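Local coordinates for protein phosphodiesterase (Salpingoeca rosetta, PDB 7CJ3) that holds a retinal within a bundle of membrane helices, as the transmembrane domain of a phosphodiesterase of the bacteriorhodopsin-like family, and probably senses light, at residues 60-65 with 104-109; 67-72 with 263-268; 74-79 with 93-98. All coordinates share one frame; numbering follows the deposited sequence.

Contact 1 of 3, residues 60-65 with 104-109. With OLC ((2R)-2,3-dihydroxypropyl (9Z)-octadec-9-enoate), chain D; OLC ((2R)-2,3-dihydroxypropyl (9Z)-octadec-9-enoate), chain L.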
loop_
_atom_site.group_PDB
_atom_site.type_symbol
_atom_site.label_atom_id
_atom_site.label_comp_id
_atom_site.label_asym_id
_atom_site.label_seq_id
_atom_site.Cartn_x
_atom_site.Cartn_y
_atom_site.Cartn_z
ATOM N N SER B 60 1.241 -15.177 0.161
ATOM C CA SER B 60 0.287 -14.077 0.434
ATOM C C SER B 60 1.053 -12.830 0.818
ATOM O O SER B 60 0.722 -11.766 0.303
ATOM C CB SER B 60 -0.640 -14.460 1.549
ATOM O OG SER B 60 -1.547 -15.476 1.139
ATOM N N PHE B 61 2.029 -12.979 1.722
ATOM C CA PHE B 61 2.848 -11.864 2.256
ATOM C C PHE B 61 3.576 -11.162 1.106
ATOM O O PHE B 61 3.404 -9.946 0.936
ATOM C CB PHE B 61 3.817 -12.396 3.303
ATOM C CG PHE B 61 3.207 -12.938 4.570
ATOM C CD1 PHE B 61 1.849 -12.832 4.831
ATOM C CD2 PHE B 61 4.020 -13.515 5.535
ATOM C CE1 PHE B 61 1.306 -13.357 6.001
ATOM C CE2 PHE B 61 3.483 -14.026 6.708
ATOM C CZ PHE B 61 2.125 -13.946 6.935
ATOM N N TYR B 62 4.302 -11.937 0.298
ATOM C CA TYR B 62 5.095 -11.450 -0.860
ATOM C C TYR B 62 4.130 -10.860 -1.906
ATOM O O TYR B 62 4.335 -9.684 -2.301
ATOM C CB TYR B 62 6.062 -12.550 -1.338
ATOM C CG TYR B 62 6.918 -13.154 -0.244
ATOM C CD1 TYR B 62 7.387 -12.400 0.828
ATOM C CD2 TYR B 62 7.255 -14.500 -0.263
ATOM C CE1 TYR B 62 8.132 -12.973 1.849
ATOM C CE2 TYR B 62 8.000 -15.095 0.746
ATOM C CZ TYR B 62 8.447 -14.329 1.811
ATOM O OH TYR B 62 9.179 -14.920 2.814
ATOM N N GLY B 63 3.084 -11.593 -2.279
ATOM C CA GLY B 63 2.053 -11.096 -3.197
ATOM C C GLY B 63 1.573 -9.740 -2.753
ATOM O O GLY B 63 1.685 -8.775 -3.527
ATOM N N ALA B 64 1.116 -9.640 -1.503
ATOM C CA ALA B 64 0.496 -8.429 -0.935
ATOM C C ALA B 64 1.500 -7.286 -0.964
ATOM O O ALA B 64 1.123 -6.155 -1.356
ATOM C CB ALA B 64 0.049 -8.687 0.467
ATOM N N THR B 65 2.736 -7.557 -0.544
ATOM C CA THR B 65 3.810 -6.543 -0.493
ATOM C C THR B 65 4.014 -6.018 -1.903
ATOM O O THR B 65 4.232 -4.772 -2.091
ATOM C CB THR B 65 5.092 -7.133 0.078
ATOM O OG1 THR B 65 4.746 -7.816 1.273
ATOM C CG2 THR B 65 6.133 -6.087 0.397
ATOM N N ILE B 104 9.015 -5.777 -8.053
ATOM C CA ILE B 104 9.301 -6.995 -8.869
ATOM C C ILE B 104 10.067 -8.031 -8.040
ATOM O O ILE B 104 9.859 -9.235 -8.331
ATOM C CB ILE B 104 10.015 -6.695 -10.195
ATOM C CG1 ILE B 104 11.358 -5.986 -9.981
ATOM C CG2 ILE B 104 9.092 -5.915 -11.111
ATOM C CD1 ILE B 104 12.090 -5.578 -11.271
ATOM N N SER B 105 10.907 -7.624 -7.070
ATOM C CA SER B 105 11.635 -8.619 -6.241
ATOM C C SER B 105 10.575 -9.404 -5.469
ATOM O O SER B 105 10.637 -10.652 -5.429
ATOM C CB SER B 105 12.695 -8.037 -5.346
ATOM O OG SER B 105 13.115 -6.766 -5.820
ATOM N N TYR B 106 9.586 -8.708 -4.924
ATOM C CA TYR B 106 8.555 -9.373 -4.089
ATOM C C TYR B 106 7.644 -10.223 -4.987
ATOM O O TYR B 106 7.326 -11.341 -4.551
ATOM C CB TYR B 106 7.864 -8.335 -3.203
ATOM C CG TYR B 106 8.616 -8.048 -1.926
ATOM C CD1 TYR B 106 8.658 -8.980 -0.899
ATOM C CD2 TYR B 106 9.270 -6.839 -1.728
ATOM C CE1 TYR B 106 9.329 -8.719 0.289
ATOM C CE2 TYR B 106 9.950 -6.566 -0.544
ATOM C CZ TYR B 106 9.981 -7.506 0.482
ATOM O OH TYR B 106 10.669 -7.243 1.644
ATOM N N LEU B 107 7.294 -9.753 -6.198
ATOM C CA LEU B 107 6.487 -10.534 -7.184
ATOM C C LEU B 107 7.189 -11.867 -7.448
ATOM O O LEU B 107 6.504 -12.898 -7.437
ATOM C CB LEU B 107 6.314 -9.750 -8.494
ATOM C CG LEU B 107 5.564 -10.482 -9.615
ATOM C CD1 LEU B 107 4.214 -10.998 -9.170
ATOM C CD2 LEU B 107 5.320 -9.584 -10.809
ATOM N N SER B 108 8.506 -11.807 -7.664
ATOM C CA SER B 108 9.427 -12.946 -7.930
ATOM C C SER B 108 9.341 -13.994 -6.813
ATOM O O SER B 108 9.107 -15.189 -7.099
ATOM C CB SER B 108 10.826 -12.395 -8.102
ATOM O OG SER B 108 10.907 -11.609 -9.275
ATOM N N MET B 109 9.489 -13.538 -5.570
ATOM C CA MET B 109 9.460 -14.372 -4.345
ATOM C C MET B 109 8.129 -15.122 -4.206
ATOM O O MET B 109 8.163 -16.329 -3.843
ATOM C CB MET B 109 9.765 -13.499 -3.127
ATOM C CG MET B 109 11.276 -13.113 -3.092
ATOM S SD MET B 109 11.766 -12.052 -1.747
ATOM C CE MET B 109 11.282 -13.007 -0.327
HETATM C C18 OLC D . -2.125 -3.310 -1.609
HETATM C C10 OLC D . -2.272 -11.604 -2.703
HETATM C C9 OLC D . -1.863 -12.156 -3.854
HETATM C C17 OLC D . -2.487 -4.320 -0.552
HETATM C C11 OLC D . -3.108 -10.346 -2.591
HETATM C C8 OLC D . -1.075 -13.452 -3.741
HETATM C C16 OLC D . -2.672 -5.704 -1.146
HETATM C C12 OLC D . -3.949 -10.336 -1.290
HETATM C C7 OLC D . -1.928 -14.554 -3.054
HETATM C C15 OLC D . -3.735 -6.516 -0.423
HETATM C C13 OLC D . -3.767 -9.076 -0.457
HETATM C C6 OLC D . -1.533 -16.000 -3.421
HETATM C C14 OLC D . -4.102 -7.777 -1.164
HETATM C C5 OLC D . -1.869 -17.073 -2.362
HETATM C C18 OLC L . 1.559 -2.051 3.456
HETATM C C10 OLC L . 2.224 -8.989 6.443
HETATM C C9 OLC L . 1.487 -8.799 7.553
HETATM C C17 OLC L . 2.258 -3.249 2.819
HETATM C C11 OLC L . 1.728 -8.772 5.034
HETATM C C8 OLC L . 0.062 -8.319 7.409
HETATM C C24 OLC L . -2.778 -19.295 10.896
HETATM C C16 OLC L . 1.208 -4.237 2.471
HETATM C C12 OLC L . 2.768 -7.925 4.410
HETATM C C7 OLC L . -0.516 -8.011 8.753
HETATM C C15 OLC L . 0.669 -4.851 3.763
HETATM C C13 OLC L . 2.181 -6.846 3.560
HETATM C C6 OLC L . -0.464 -9.246 9.643
HETATM C C14 OLC L . 1.622 -5.803 4.487
HETATM C C5 OLC L . -1.211 -10.469 9.171
HETATM C C4 OLC L . -0.269 -11.630 9.289
HETATM C C3 OLC L . -1.024 -12.930 9.037
HETATM C C2 OLC L . -1.980 -13.283 10.158
HETATM C C21 OLC L . -2.442 -16.945 11.424
HETATM C C1 OLC L . -1.666 -14.687 10.588
HETATM C C22 OLC L . -2.818 -17.873 10.287
HETATM O O19 OLC L . -0.492 -15.050 10.546
HETATM O O25 OLC L . -2.561 -20.319 9.903
HETATM O O23 OLC L . -4.099 -17.472 9.676
HETATM O O20 OLC L . -2.732 -15.601 11.029
#
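Tyr62 and Thr65 meet Tyr106 and Met109 in a buried aromatic packing contact between two neighbouring helices, 58-81 and 86-111. The segments run nearly antiparallel, at 152°, and their axes approach to 7.7 Å. The backbones come nearest at Tyr62 and Tyr106.

Two CH-pi contacts carry the interface. The Met109 methyl CE sits over the centre of the Tyr62 ring, 3.8 Å from its centroid. A bend at chi3 (58°) folds the end of the methionine back over that ring. Its sulfur lies farther off and obliquely, and completes a Met-aromatic contact. The second methyl is Thr65 CG2, which lies over one face of the Tyr106 ring, 3.8 Å from its centroid. The two tyrosine side chains cross at about a right angle. Tyr62 CD1 meets the edge of the Tyr106 ring at CD1, 4.0 Å away.

This is the helix-to-helix packing of a bacteriorhodopsin-like bundle, and both tyrosines point their hydroxyls at acids on helix 250-277. Tyr62 OH is hydrogen-bonded to Glu254, and Tyr106 OH to Asp261.

Thr65 divides its side chain between two tasks. CG2 stands anti to the backbone N and faces Tyr106. OG1 turns back to its own helix and donates to Phe61 O from above the carbonyl plane. Phe61 O also accepts Thr65 N. On the other side of helix 58-81, chains of (2R)-2,3-dihydroxypropyl (9Z)-octadec-9-enoate (OLC) lie along Phe61 and Ala64, and Ala64 packs on Ala64 of the second subunit.

Contact 2 of 3, residues 67-72 with 263-268. With RET (retinal), chain K; OLC ((2R)-2,3-dihydroxypropyl (9Z)-octadec-9-enoate), chain D.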
loop_
_atom_site.group_PDB
_atom_site.type_symbol
_atom_site.label_atom_id
_atom_site.label_comp_id
_atom_site.label_asym_id
_atom_site.label_seq_id
_atom_site.Cartn_x
_atom_site.Cartn_y
_atom_site.Cartn_z
ATOM N N VAL B 67 1.972 -5.922 -4.620
ATOM C CA VAL B 67 0.870 -5.026 -5.046
ATOM C C VAL B 67 1.103 -3.650 -4.400
ATOM O O VAL B 67 1.005 -2.614 -5.132
ATOM C CB VAL B 67 -0.497 -5.632 -4.684
ATOM C CG1 VAL B 67 -1.622 -4.642 -4.961
ATOM C CG2 VAL B 67 -0.730 -6.942 -5.413
ATOM N N ALA B 68 1.454 -3.625 -3.106
ATOM C CA ALA B 68 1.624 -2.362 -2.356
ATOM C C ALA B 68 2.696 -1.507 -3.045
ATOM O O ALA B 68 2.423 -0.350 -3.391
ATOM C CB ALA B 68 1.975 -2.652 -0.931
ATOM N N PHE B 69 3.887 -2.052 -3.266
ATOM C CA PHE B 69 4.966 -1.319 -3.976
ATOM C C PHE B 69 4.553 -0.877 -5.398
ATOM O O PHE B 69 4.916 0.207 -5.831
ATOM C CB PHE B 69 6.221 -2.180 -4.024
ATOM C CG PHE B 69 7.024 -2.076 -2.763
ATOM C CD1 PHE B 69 7.699 -0.908 -2.469
ATOM C CD2 PHE B 69 7.104 -3.133 -1.877
ATOM C CE1 PHE B 69 8.473 -0.812 -1.320
ATOM C CE2 PHE B 69 7.878 -3.042 -0.737
ATOM C CZ PHE B 69 8.574 -1.892 -0.473
ATOM N N ALA B 70 3.813 -1.700 -6.133
ATOM C CA ALA B 70 3.280 -1.308 -7.453
ATOM C C ALA B 70 2.567 0.049 -7.326
ATOM O O ALA B 70 2.954 0.985 -8.063
ATOM C CB ALA B 70 2.382 -2.390 -8.007
ATOM N N PHE B 71 1.584 0.158 -6.422
ATOM C CA PHE B 71 0.823 1.411 -6.142
ATOM C C PHE B 71 1.765 2.505 -5.632
ATOM O O PHE B 71 1.568 3.673 -6.043
ATOM C CB PHE B 71 -0.354 1.170 -5.186
ATOM C CG PHE B 71 -1.557 0.568 -5.881
ATOM C CD1 PHE B 71 -2.396 1.348 -6.661
ATOM C CD2 PHE B 71 -1.812 -0.791 -5.806
ATOM C CE1 PHE B 71 -3.448 0.775 -7.350
ATOM C CE2 PHE B 71 -2.862 -1.360 -6.500
ATOM C CZ PHE B 71 -3.687 -0.576 -7.269
ATOM N N ALA B 72 2.747 2.142 -4.785
ATOM C CA ALA B 72 3.789 3.069 -4.284
ATOM C C ALA B 72 4.559 3.657 -5.464
ATOM O O ALA B 72 4.855 4.861 -5.411
ATOM C CB ALA B 72 4.721 2.387 -3.330
ATOM N N ALA B 263 7.241 0.119 4.698
ATOM C CA ALA B 263 7.249 1.296 5.589
ATOM C C ALA B 263 8.489 2.135 5.279
ATOM O O ALA B 263 8.321 3.331 5.011
ATOM C CB ALA B 263 7.235 0.859 7.028
ATOM N N ALA B 264 9.682 1.530 5.287
ATOM C CA ALA B 264 10.960 2.246 5.096
ATOM C C ALA B 264 10.895 3.093 3.826
ATOM O O ALA B 264 11.325 4.276 3.876
ATOM C CB ALA B 264 12.110 1.276 5.027
ATOM N N LYS B 265 10.364 2.522 2.742
ATOM C CA LYS B 265 10.379 3.150 1.395
ATOM C C LYS B 265 9.231 4.153 1.258
ATOM O O LYS B 265 9.521 5.300 0.891
ATOM C CB LYS B 265 10.407 2.061 0.319
ATOM C CG LYS B 265 11.627 1.166 0.505
ATOM C CD LYS B 265 11.969 0.342 -0.695
ATOM C CE LYS B 265 13.405 -0.121 -0.739
ATOM N NZ LYS B 265 13.687 -1.103 0.324
ATOM N N VAL B 266 7.979 3.790 1.527
ATOM C CA VAL B 266 6.842 4.711 1.206
ATOM C C VAL B 266 6.821 5.864 2.209
ATOM O O VAL B 266 6.251 6.940 1.887
ATOM C CB VAL B 266 5.494 3.994 1.186
ATOM C CG1 VAL B 266 5.500 2.867 0.153
ATOM C CG2 VAL B 266 5.128 3.499 2.578
ATOM N N GLY B 267 7.407 5.635 3.382
ATOM C CA GLY B 267 7.657 6.686 4.376
ATOM C C GLY B 267 8.361 7.877 3.757
ATOM O O GLY B 267 7.974 8.990 4.103
ATOM N N LEU B 268 9.352 7.658 2.878
ATOM C CA LEU B 268 10.172 8.729 2.235
ATOM C C LEU B 268 9.319 9.491 1.221
ATOM O O LEU B 268 9.467 10.726 1.147
ATOM C CB LEU B 268 11.395 8.138 1.519
ATOM C CG LEU B 268 12.509 7.547 2.384
ATOM C CD1 LEU B 268 13.752 7.290 1.523
ATOM C CD2 LEU B 268 12.878 8.457 3.546
HETATM C C1 RET K . 20.668 -7.179 8.590
HETATM C C2 RET K . 21.696 -8.179 9.121
HETATM C C3 RET K . 21.932 -8.093 10.563
HETATM C C4 RET K . 22.358 -6.696 10.961
HETATM C C5 RET K . 21.711 -5.580 10.188
HETATM C C6 RET K . 20.832 -5.779 9.176
HETATM C C7 RET K . 20.095 -4.625 8.638
HETATM C C8 RET K . 19.260 -4.560 7.528
HETATM C C9 RET K . 18.738 -3.399 6.886
HETATM C C10 RET K . 17.931 -3.465 5.722
HETATM C C11 RET K . 17.208 -2.438 5.102
HETATM C C12 RET K . 16.321 -2.497 4.033
HETATM C C13 RET K . 15.656 -1.429 3.407
HETATM C C14 RET K . 14.879 -1.646 2.284
HETATM C C15 RET K . 14.570 -0.657 1.254
HETATM C C16 RET K . 20.892 -7.166 7.067
HETATM C C17 RET K . 19.264 -7.737 8.883
HETATM C C18 RET K . 22.170 -4.223 10.678
HETATM C C19 RET K . 19.007 -2.029 7.431
HETATM C C20 RET K . 15.797 -0.065 4.011
HETATM C C18 OLC D . -2.125 -3.310 -1.609
HETATM C C10 OLC D . -2.272 -11.604 -2.703
HETATM C C9 OLC D . -1.863 -12.156 -3.854
HETATM C C17 OLC D . -2.487 -4.320 -0.552
HETATM C C11 OLC D . -3.108 -10.346 -2.591
HETATM C C8 OLC D . -1.075 -13.452 -3.741
HETATM C C16 OLC D . -2.672 -5.704 -1.146
HETATM C C12 OLC D . -3.949 -10.336 -1.290
HETATM C C7 OLC D . -1.928 -14.554 -3.054
HETATM C C15 OLC D . -3.735 -6.516 -0.423
HETATM C C13 OLC D . -3.767 -9.076 -0.457
HETATM C C6 OLC D . -1.533 -16.000 -3.421
HETATM C C14 OLC D . -4.102 -7.777 -1.164
HETATM C C5 OLC D . -1.869 -17.073 -2.362
#
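Segments 67-72 and 263-268 are helical and run in the same general direction, with Ala72 and Val266 the nearest pair of CA atoms at 6.5 Å. The side chains between them are apolar where they touch.

Ala72 CB meets one branch of Val266, CG1, at 3.6 Å. That branch is anti to the carbonyl carbon (chi1 -59°), which carries it across to helix 58-81. The second touch joins Phe69 to Lys265. The ring reaches over to the lysine chain and meets it with its CE1 corner. CE1 lies 3.7 Å from Lys265 CD and 3.8 Å from Lys265 CB. CB lies at the ring edge, in its plane, while CD comes in obliquely. The two side chains cross at about a right angle. The phenyl thus packs beside the first part of the lysine chain and leaves the far end to the ligand. Phe69 is also edge-to-face with Tyr262, and Ala102 and Cys103 of helix 86-111 pack against it.

Lys265 is extended as far as CE, and the bend at chi4 (68°) turns NZ toward retinal. NZ is covalently bonded to RET C15 at 1.4 Å. NZ is also hydrogen-bonded to Asp261, one turn earlier on the same helix, and weakly to Glu133 of helix 128-149.

Facing the second subunit, Phe71 is edge-to-face with Tyr262 of that chain. A lysine on the last helix of the bundle, joined to retinal and set beside acidic side chains, is the retinal site of microbial rhodopsins.

Contact 3 of 3, residues 74-79 with 93-98. With OLC ((2R)-2,3-dihydroxypropyl (9Z)-octadec-9-enoate), chain Q.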
loop_
_atom_site.group_PDB
_atom_site.type_symbol
_atom_site.label_atom_id
_atom_site.label_comp_id
_atom_site.label_asym_id
_atom_site.label_seq_id
_atom_site.Cartn_x
_atom_site.Cartn_y
_atom_site.Cartn_z
ATOM N N GLY B 74 3.455 3.805 -8.668
ATOM C CA GLY B 74 2.429 4.671 -9.280
ATOM C C GLY B 74 2.519 6.092 -8.758
ATOM O O GLY B 74 2.632 7.020 -9.581
ATOM N N LEU B 75 2.488 6.259 -7.433
ATOM C CA LEU B 75 2.462 7.584 -6.758
ATOM C C LEU B 75 3.749 8.358 -7.057
ATOM O O LEU B 75 3.663 9.586 -7.257
ATOM C CB LEU B 75 2.290 7.375 -5.254
ATOM C CG LEU B 75 2.290 8.646 -4.405
ATOM C CD1 LEU B 75 1.215 9.619 -4.862
ATOM C CD2 LEU B 75 2.115 8.301 -2.933
ATOM N N ASP B 76 4.897 7.677 -7.063
ATOM C CA ASP B 76 6.217 8.310 -7.324
ATOM C C ASP B 76 6.272 8.816 -8.771
ATOM O O ASP B 76 6.927 9.842 -8.989
ATOM C CB ASP B 76 7.366 7.342 -7.061
ATOM C CG ASP B 76 7.571 7.029 -5.593
ATOM O OD1 ASP B 76 7.973 7.932 -4.838
ATOM O OD2 ASP B 76 7.339 5.879 -5.228
ATOM N N ILE B 77 5.659 8.103 -9.725
ATOM C CA ILE B 77 5.665 8.501 -11.161
ATOM C C ILE B 77 4.938 9.847 -11.249
ATOM O O ILE B 77 5.466 10.761 -11.904
ATOM C CB ILE B 77 5.040 7.416 -12.076
ATOM C CG1 ILE B 77 5.950 6.188 -12.237
ATOM C CG2 ILE B 77 4.633 7.994 -13.428
ATOM C CD1 ILE B 77 5.211 4.911 -12.628
ATOM N N LEU B 78 3.784 9.974 -10.581
ATOM C CA LEU B 78 2.939 11.194 -10.644
ATOM C C LEU B 78 3.712 12.361 -10.022
ATOM O O LEU B 78 3.528 13.488 -10.478
ATOM C CB LEU B 78 1.599 10.959 -9.946
ATOM C CG LEU B 78 0.728 9.848 -10.535
ATOM C CD1 LEU B 78 -0.687 9.877 -9.944
ATOM C CD2 LEU B 78 0.676 9.947 -12.051
ATOM N N ALA B 79 4.567 12.096 -9.037
ATOM C CA ALA B 79 5.428 13.106 -8.383
ATOM C C ALA B 79 6.544 13.544 -9.339
ATOM O O ALA B 79 6.974 14.711 -9.231
ATOM C CB ALA B 79 5.993 12.551 -7.094
ATOM N N GLY B 93 12.078 10.673 -8.796
ATOM C CA GLY B 93 12.537 9.699 -9.807
ATOM C C GLY B 93 13.247 8.524 -9.161
ATOM O O GLY B 93 12.882 7.362 -9.502
ATOM N N ILE B 94 14.175 8.798 -8.234
ATOM C CA ILE B 94 14.991 7.767 -7.504
ATOM C C ILE B 94 14.059 6.870 -6.670
ATOM O O ILE B 94 14.300 5.636 -6.578
ATOM C CB ILE B 94 16.107 8.409 -6.647
ATOM C CG1 ILE B 94 16.974 9.380 -7.460
ATOM C CG2 ILE B 94 16.955 7.347 -5.980
ATOM C CD1 ILE B 94 18.249 9.836 -6.806
ATOM N N LEU B 95 12.998 7.443 -6.110
ATOM C CA LEU B 95 12.049 6.669 -5.280
ATOM C C LEU B 95 11.214 5.740 -6.177
ATOM O O LEU B 95 10.867 4.621 -5.727
ATOM C CB LEU B 95 11.212 7.662 -4.471
ATOM C CG LEU B 95 12.041 8.454 -3.461
ATOM C CD1 LEU B 95 11.159 9.300 -2.552
ATOM C CD2 LEU B 95 12.939 7.534 -2.643
ATOM N N ALA B 96 10.936 6.165 -7.410
ATOM C CA ALA B 96 10.188 5.361 -8.397
ATOM C C ALA B 96 10.942 4.054 -8.704
ATOM O O ALA B 96 10.276 3.016 -8.684
ATOM C CB ALA B 96 9.933 6.185 -9.626
ATOM N N TYR B 97 12.273 4.100 -8.934
ATOM C CA TYR B 97 13.121 2.918 -9.259
ATOM C C TYR B 97 13.228 1.995 -8.041
ATOM O O TYR B 97 13.022 0.758 -8.161
ATOM C CB TYR B 97 14.521 3.318 -9.745
ATOM C CG TYR B 97 14.530 3.865 -11.157
ATOM C CD1 TYR B 97 14.707 5.216 -11.436
ATOM C CD2 TYR B 97 14.371 3.003 -12.237
ATOM C CE1 TYR B 97 14.706 5.691 -12.744
ATOM C CE2 TYR B 97 14.351 3.460 -13.546
ATOM C CZ TYR B 97 14.515 4.811 -13.804
ATOM O OH TYR B 97 14.500 5.233 -15.108
ATOM N N VAL B 98 13.547 2.572 -6.883
ATOM C CA VAL B 98 13.685 1.786 -5.629
ATOM C C VAL B 98 12.391 1.018 -5.381
ATOM O O VAL B 98 12.463 -0.196 -5.139
ATOM C CB VAL B 98 14.110 2.570 -4.386
ATOM C CG1 VAL B 98 15.542 3.066 -4.525
ATOM C CG2 VAL B 98 13.165 3.696 -4.053
HETATM C C18 OLC Q . 3.174 1.220 -11.888
HETATM C C10 OLC Q . 10.938 0.687 -12.339
HETATM C C9 OLC Q . 10.887 2.000 -12.605
HETATM C C17 OLC Q . 3.750 -0.187 -11.886
HETATM C C11 OLC Q . 9.615 -0.035 -12.292
HETATM C C8 OLC Q . 9.567 2.730 -12.815
HETATM C C24 OLC Q . 16.349 10.421 -19.385
HETATM C C16 OLC Q . 5.286 -0.235 -11.719
HETATM C C12 OLC Q . 9.637 -1.561 -12.283
HETATM C C7 OLC Q . 9.688 4.032 -13.601
HETATM C C15 OLC Q . 5.778 -1.708 -11.686
HETATM C C13 OLC Q . 8.192 -2.060 -12.519
HETATM C C6 OLC Q . 10.722 5.010 -13.057
HETATM C C14 OLC Q . 7.242 -1.952 -11.310
HETATM C C5 OLC Q . 10.329 6.463 -13.423
HETATM C C4 OLC Q . 11.185 7.119 -14.508
HETATM C C3 OLC Q . 11.811 8.440 -14.061
HETATM C C2 OLC Q . 13.137 8.724 -14.782
HETATM C C21 OLC Q . 15.005 10.294 -17.270
HETATM C C1 OLC Q . 12.932 9.440 -16.117
HETATM C C22 OLC Q . 15.008 10.818 -18.719
HETATM O O19 OLC Q . 12.038 9.120 -16.890
HETATM O O25 OLC Q . 16.258 9.779 -20.678
HETATM O O23 OLC Q . 13.853 10.338 -19.437
HETATM O O20 OLC Q . 13.808 10.546 -16.537
#
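Asp76 lies across the backbone of helix 86-111 at Leu95 and Ala96. Its CB is 3.7 Å from Ala96 CA and 3.8 Å from Ala96 CB. Farther out, OD1 touches Leu95 CB at 3.3 Å, and OD2 lies 3.8 Å from Leu95 O. The Asp76 and Leu95 side chains cross at about a right angle. The contact is van der Waals packing, although one partner is an acid.

The first torsion of Asp76 sets this up. With CG anti to the carbonyl carbon (chi1 -70°), the carboxylate is carried over Leu95 and CB is left against Ala96. Ala96 is small, consistent with the close approach here: the CA atoms of Asp76 and Ala96 are 5.1 Å apart, the nearest such pair across the two segments.

In the next shell, Asp76 OD2 lies close to OD2 of Asp99, another acid on helix 86-111; two acids this near each other would be expected to disfavour both being charged. Helix 250-277 packs Ala269 on Asp76 and Met272 on Leu95, and Trp144 of helix 128-149 also touches Leu95.

Around the helix from Leu95, Ala96 CB and the Tyr97 ring meet a bound OLC molecule. Its C6 lies over the centre of one face of the Tyr97 ring. On the dimer side, Leu75 touches Leu75 of the second subunit. The whole contact is the close pairing of neighbouring helices in an antiparallel hairpin with a short turn, a building unit of bacteriorhodopsin-like bundles.

From the N terminus, helix 58-81 supplies the first segment of all three contacts, in the order 1, 2, 3. Contact 3 closes first, with 93-98 on helix 86-111. Contact 1 closes next, farther along that helix at 104-109, and contact 3 is nested inside its loop. Together they zip helices 58-81 and 86-111 along their length. Contact 2 closes last, at 263-268 on helix 250-277. It crosses contact 1 and encloses contact 3, and so brings the end of the bundle back to helix 58-81. Contacts 1 and 2 touch through Tyr106 and Phe69, contacts 2 and 3 through Leu268 and Leu95. All three also border the second subunit.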